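Local structure of CrtC domain-containing protein (Fusarium vanettenii 77-13-4, 7A0Q) at residues W60-Y64 with W221-H225; Y64-T68 with A195-S201. The protein probably catalyses the hydration of the isoflavonoid phytoalexin kievitone, on a scaffold of two lipocalin-like domains. Residues are numbered along the deposited sequence.

Contact 1 of 2, residues W60-Y64 with W221-H225; sequences WSSSY and WFQLH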
loop_
_atom_site.group_PDB
_atom_site.type_symbol
_atom_site.label_atom_id
_atom_site.label_comp_id
_atom_site.label_asym_id
_atom_site.label_seq_id
_atom_site.Cartn_x
_atom_site.Cartn_y
_atom_site.Cartn_z
ATOM N N TRP A 60 2.945 -5.021 -4.069
ATOM C CA TRP A 60 2.622 -4.659 -2.692
ATOM C C TRP A 60 1.147 -4.903 -2.410
ATOM O O TRP A 60 0.297 -4.624 -3.256
ATOM C CB TRP A 60 2.986 -3.182 -2.492
ATOM C CG TRP A 60 2.890 -2.573 -1.144
ATOM C CD1 TRP A 60 3.933 -2.274 -0.312
ATOM C CD2 TRP A 60 1.709 -2.068 -0.500
ATOM N NE1 TRP A 60 3.479 -1.646 0.816
ATOM C CE2 TRP A 60 2.116 -1.503 0.730
ATOM C CE3 TRP A 60 0.352 -2.043 -0.842
ATOM C CZ2 TRP A 60 1.214 -0.934 1.631
ATOM C CZ3 TRP A 60 -0.549 -1.462 0.054
ATOM C CH2 TRP A 60 -0.110 -0.919 1.275
ATOM N N SER A 61 0.845 -5.430 -1.222
ATOM C CA SER A 61 -0.548 -5.625 -0.842
ATOM C C SER A 61 -0.743 -5.340 0.637
ATOM O O SER A 61 0.106 -5.675 1.470
ATOM C CB SER A 61 -1.055 -7.053 -1.170
ATOM O OG SER A 61 -0.376 -8.080 -0.451
ATOM N N SER A 62 -1.862 -4.692 0.948
ATOM C CA SER A 62 -2.330 -4.543 2.326
ATOM C C SER A 62 -3.749 -5.095 2.423
ATOM O O SER A 62 -4.670 -4.575 1.786
ATOM C CB SER A 62 -2.235 -3.085 2.775
ATOM O OG SER A 62 -3.129 -2.248 2.055
ATOM N N SER A 63 -3.911 -6.174 3.182
ATOM C CA SER A 63 -5.205 -6.829 3.320
ATOM C C SER A 63 -5.838 -6.436 4.642
ATOM O O SER A 63 -5.213 -6.580 5.698
ATOM C CB SER A 63 -5.066 -8.350 3.239
ATOM O OG SER A 63 -4.561 -8.750 1.978
ATOM N N TYR A 64 -7.058 -5.916 4.565
ATOM C CA TYR A 64 -7.867 -5.566 5.723
ATOM C C TYR A 64 -8.838 -6.719 5.939
ATOM O O TYR A 64 -9.775 -6.894 5.156
ATOM C CB TYR A 64 -8.602 -4.253 5.471
ATOM C CG TYR A 64 -7.698 -3.091 5.095
ATOM C CD1 TYR A 64 -7.307 -2.878 3.775
ATOM C CD2 TYR A 64 -7.240 -2.209 6.071
ATOM C CE1 TYR A 64 -6.480 -1.805 3.439
ATOM C CE2 TYR A 64 -6.427 -1.146 5.755
ATOM C CZ TYR A 64 -6.047 -0.946 4.443
ATOM O OH TYR A 64 -5.236 0.125 4.170
ATOM N N TRP A 221 3.457 8.221 2.142
ATOM C CA TRP A 221 2.346 7.849 1.274
ATOM C C TRP A 221 1.151 7.471 2.137
ATOM O O TRP A 221 1.289 6.701 3.097
ATOM C CB TRP A 221 2.730 6.678 0.360
ATOM C CG TRP A 221 1.632 6.170 -0.555
ATOM C CD1 TRP A 221 1.085 6.832 -1.624
ATOM C CD2 TRP A 221 0.984 4.888 -0.500
ATOM N NE1 TRP A 221 0.125 6.039 -2.233
ATOM C CE2 TRP A 221 0.046 4.847 -1.562
ATOM C CE3 TRP A 221 1.107 3.774 0.340
ATOM C CZ2 TRP A 221 -0.763 3.733 -1.805
ATOM C CZ3 TRP A 221 0.299 2.656 0.096
ATOM C CH2 TRP A 221 -0.631 2.654 -0.964
ATOM N N PHE A 222 -0.017 7.986 1.778
ATOM C CA PHE A 222 -1.269 7.631 2.429
ATOM C C PHE A 222 -2.176 6.868 1.473
ATOM O O PHE A 222 -2.350 7.255 0.310
ATOM C CB PHE A 222 -2.023 8.865 2.919
ATOM C CG PHE A 222 -1.369 9.564 4.064
ATOM C CD1 PHE A 222 -1.600 9.143 5.370
ATOM C CD2 PHE A 222 -0.536 10.653 3.845
ATOM C CE1 PHE A 222 -0.999 9.791 6.444
ATOM C CE2 PHE A 222 0.063 11.314 4.916
ATOM C CZ PHE A 222 -0.167 10.889 6.210
ATOM N N GLN A 223 -2.798 5.821 2.004
ATOM C CA GLN A 223 -3.808 5.024 1.319
ATOM C C GLN A 223 -5.067 5.116 2.170
ATOM O O GLN A 223 -5.094 4.577 3.279
ATOM C CB GLN A 223 -3.331 3.578 1.190
ATOM C CG GLN A 223 -4.364 2.650 0.589
ATOM C CD GLN A 223 -4.264 1.226 1.104
ATOM O OE1 GLN A 223 -5.269 0.641 1.508
ATOM N NE2 GLN A 223 -3.057 0.648 1.071
ATOM N N LEU A 224 -6.104 5.797 1.679
ATOM C CA LEU A 224 -7.258 6.108 2.521
ATOM C C LEU A 224 -8.560 5.540 1.966
ATOM O O LEU A 224 -8.828 5.611 0.759
ATOM C CB LEU A 224 -7.411 7.622 2.716
ATOM C CG LEU A 224 -6.154 8.355 3.195
ATOM C CD1 LEU A 224 -6.429 9.857 3.299
ATOM C CD2 LEU A 224 -5.614 7.777 4.525
ATOM N N HIS A 225 -9.388 5.028 2.877
ATOM C CA HIS A 225 -10.734 4.540 2.588
ATOM C C HIS A 225 -11.744 5.321 3.418
ATOM O O HIS A 225 -11.504 5.588 4.599
ATOM C CB HIS A 225 -10.876 3.047 2.911
ATOM C CG HIS A 225 -9.862 2.190 2.224
ATOM N ND1 HIS A 225 -10.144 1.476 1.079
ATOM C CD2 HIS A 225 -8.551 1.983 2.486
ATOM C CE1 HIS A 225 -9.054 0.838 0.681
ATOM N NE2 HIS A 225 -8.070 1.142 1.512
#
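Two sheets can meet through side chains alone, and this buried interface between the N-terminal sheet and the C-terminal barrel is a compact example. The strand segments 60-64 and 221-225 run in roughly the same direction, at 37°, but their axes stay 11.3 Å apart at closest approach, too far for backbone pairing. Alternation along each strand sends Trp60, Ser62 and Tyr64 toward Trp221, Gln223 and His225. At one end the edge of Trp221 meets the face of Trp60 in a T-shaped pair, with six-membered ring centroids 5.4 Å apart and planes at 89°. The carboxamide of Gln223 then spans the middle: its NE2 donates to Ser62 OG at 3.1 Å, while its OE1 accepts from Tyr64 OH at 2.7 Å. The same Gln223 OE1 also accepts from His225 NE2 at 2.8 Å, so OE1 takes two donors while NE2 gives one proton to Ser62, a pattern that favours this orientation of the carboxamide. The Tyr64 and His225 rings meet obliquely, with Tyr64 CE1 3.9 Å from His225 NE2. Polar and aromatic groups thus share one interdomain seam. Around it, strand 58-66 pairs with strands 72-81 and 202-210, whose His202 stacks on Tyr64; from the barrel, Trp221 NE1 is hydrogen-bonded to Ser234 OG of strand 232-240, and Leu338 of strand 331-343 touches both Trp60 and Tyr64.

Contact 2 of 2, residues Y64-T68 with A195-S201; sequences YITTT and AIDPAKS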
loop_
_atom_site.group_PDB
_atom_site.type_symbol
_atom_site.label_atom_id
_atom_site.label_comp_id
_atom_site.label_asym_id
_atom_site.label_seq_id
_atom_site.Cartn_x
_atom_site.Cartn_y
_atom_site.Cartn_z
ATOM N N TYR A 64 -7.058 -5.916 4.565
ATOM C CA TYR A 64 -7.867 -5.566 5.723
ATOM C C TYR A 64 -8.838 -6.719 5.939
ATOM O O TYR A 64 -9.775 -6.894 5.156
ATOM C CB TYR A 64 -8.602 -4.253 5.471
ATOM C CG TYR A 64 -7.698 -3.091 5.095
ATOM C CD1 TYR A 64 -7.307 -2.878 3.775
ATOM C CD2 TYR A 64 -7.240 -2.209 6.071
ATOM C CE1 TYR A 64 -6.480 -1.805 3.439
ATOM C CE2 TYR A 64 -6.427 -1.146 5.755
ATOM C CZ TYR A 64 -6.047 -0.946 4.443
ATOM O OH TYR A 64 -5.236 0.125 4.170
ATOM N N ILE A 65 -8.607 -7.511 6.989
ATOM C CA ILE A 65 -9.175 -8.851 7.107
ATOM C C ILE A 65 -10.123 -8.911 8.302
ATOM O O ILE A 65 -9.793 -8.422 9.384
ATOM C CB ILE A 65 -8.062 -9.907 7.258
ATOM C CG1 ILE A 65 -7.350 -10.144 5.917
ATOM C CG2 ILE A 65 -8.626 -11.209 7.829
ATOM C CD1 ILE A 65 -6.042 -10.880 6.053
ATOM N N THR A 66 -11.301 -9.495 8.093
ATOM C CA THR A 66 -12.090 -10.085 9.171
ATOM C C THR A 66 -12.079 -11.593 8.960
ATOM O O THR A 66 -12.354 -12.060 7.851
ATOM C CB THR A 66 -13.534 -9.574 9.186
ATOM O OG1 THR A 66 -13.553 -8.141 9.181
ATOM C CG2 THR A 66 -14.262 -10.080 10.436
ATOM N N THR A 67 -11.731 -12.349 10.007
ATOM C CA THR A 67 -11.735 -13.798 9.900
ATOM C C THR A 67 -13.144 -14.339 10.138
ATOM O O THR A 67 -14.050 -13.610 10.555
ATOM C CB THR A 67 -10.768 -14.428 10.899
ATOM O OG1 THR A 67 -11.200 -14.097 12.221
ATOM C CG2 THR A 67 -9.333 -13.919 10.683
ATOM N N THR A 68 -13.321 -15.637 9.864
ATOM C CA THR A 68 -14.633 -16.241 10.065
ATOM C C THR A 68 -14.991 -16.349 11.540
ATOM O O THR A 68 -16.174 -16.528 11.858
ATOM C CB THR A 68 -14.716 -17.617 9.398
ATOM O OG1 THR A 68 -13.694 -18.484 9.907
ATOM C CG2 THR A 68 -14.562 -17.483 7.893
ATOM N N ALA A 195 -9.451 -18.598 8.853
ATOM C CA ALA A 195 -9.973 -18.391 7.506
ATOM C C ALA A 195 -10.471 -16.963 7.327
ATOM O O ALA A 195 -11.151 -16.409 8.196
ATOM C CB ALA A 195 -11.114 -19.366 7.208
ATOM N N ILE A 196 -10.131 -16.373 6.186
ATOM C CA ILE A 196 -10.567 -15.021 5.859
ATOM C C ILE A 196 -12.030 -15.049 5.438
ATOM O O ILE A 196 -12.446 -15.906 4.650
ATOM C CB ILE A 196 -9.677 -14.437 4.751
ATOM C CG1 ILE A 196 -8.253 -14.248 5.285
ATOM C CG2 ILE A 196 -10.244 -13.110 4.224
ATOM C CD1 ILE A 196 -7.230 -13.854 4.197
ATOM N N ASP A 197 -12.820 -14.105 5.958
ATOM C CA ASP A 197 -14.211 -13.961 5.543
ATOM C C ASP A 197 -14.265 -13.018 4.346
ATOM O O ASP A 197 -14.099 -11.800 4.523
ATOM C CB ASP A 197 -15.066 -13.426 6.687
ATOM C CG ASP A 197 -16.540 -13.304 6.323
ATOM O OD1 ASP A 197 -16.898 -13.449 5.138
ATOM O OD2 ASP A 197 -17.348 -13.063 7.242
ATOM N N PRO A 198 -14.525 -13.511 3.132
ATOM C CA PRO A 198 -14.502 -12.611 1.963
ATOM C C PRO A 198 -15.598 -11.553 1.978
ATOM O O PRO A 198 -15.474 -10.552 1.263
ATOM C CB PRO A 198 -14.666 -13.563 0.773
ATOM C CG PRO A 198 -15.353 -14.776 1.345
ATOM C CD PRO A 198 -14.927 -14.885 2.787
ATOM N N ALA A 199 -16.664 -11.719 2.763
ATOM C CA ALA A 199 -17.684 -10.682 2.802
ATOM C C ALA A 199 -17.263 -9.480 3.635
ATOM O O ALA A 199 -17.865 -8.408 3.507
ATOM C CB ALA A 199 -18.998 -11.256 3.350
ATOM N N LYS A 200 -16.242 -9.626 4.479
ATOM C CA LYS A 200 -15.883 -8.594 5.439
ATOM C C LYS A 200 -14.386 -8.319 5.402
ATOM O O LYS A 200 -13.765 -8.010 6.417
ATOM C CB LYS A 200 -16.353 -8.984 6.838
ATOM C CG LYS A 200 -17.881 -8.988 6.933
ATOM C CD LYS A 200 -18.387 -9.491 8.272
ATOM C CE LYS A 200 -19.913 -9.382 8.339
ATOM N NZ LYS A 200 -20.460 -9.936 9.610
ATOM N N SER A 201 -13.804 -8.391 4.205
ATOM C CA SER A 201 -12.371 -8.216 4.001
ATOM C C SER A 201 -12.163 -7.505 2.663
ATOM O O SER A 201 -13.034 -7.522 1.791
ATOM C CB SER A 201 -11.637 -9.567 3.969
ATOM O OG SER A 201 -11.730 -10.260 5.218
HETATM O O HOH W 1 -16.705 -13.044 9.927
HETATM O O HOH W 2 -11.292 -18.404 11.148
#
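A serine hydroxyl is the main acceptor for a strand amide here: Ser201 OG accepts from Thr66 N at 3.0 Å and donates to Asp197 O at 2.9 Å, linking segment 64-68 to a loop that bends beside it. The loop is itself folded by an Asx turn, in which Asp197 OD1 accepts from Ala199 N at 2.9 Å, and Lys200 N bonds back to Asp197 O at 3.1 Å. This turn brings Lys200 O within 2.8 Å of Thr66 OG1, which donates to it; a weak bond from Thr66 N reaches the same carbonyl. Farther along, Thr67 and Ile196 form a single antiparallel bridge, a non-hydrogen-bonded pair flanked by the bonds from Asp197 N to Thr66 O and from Thr68 N to Ala195 O, both 2.8 Å. One water donates to Thr67 O and Asp197 OD2, each at 2.8 Å, bridging the two segments. On the buried side, Ile65 CD1 packs against Ile196 CD1 at 3.7 Å. The loop joins strand 192-195 to strand 202-210, which itself pairs with strand 58-66; Ile149 of strand 145-152 touches both isoleucines, and Thr183 of strand 171-189 flanks Ile196.

Overall arrangement
The two contacts illustrate how one strand can serve different tasks along its length. Both start from strand 58-66 and share Tyr64, yet their centres lie 16 Å apart. Contact 1 sits about 4 Å from the centre of the chain and joins the N-terminal sheet to the first strand of the C-terminal eight-stranded barrel, 157 residues on. Contact 2 lies about 18 Å from that centre and stays within the N-terminal half, where the same strand runs on to meet the 195-201 loop. Along the chain, that loop precedes segment 221-225, with strand 202-210 between them. One strand therefore takes part both in a loop contact beside its own sheet and in the junction between the two lipocalin-like halves.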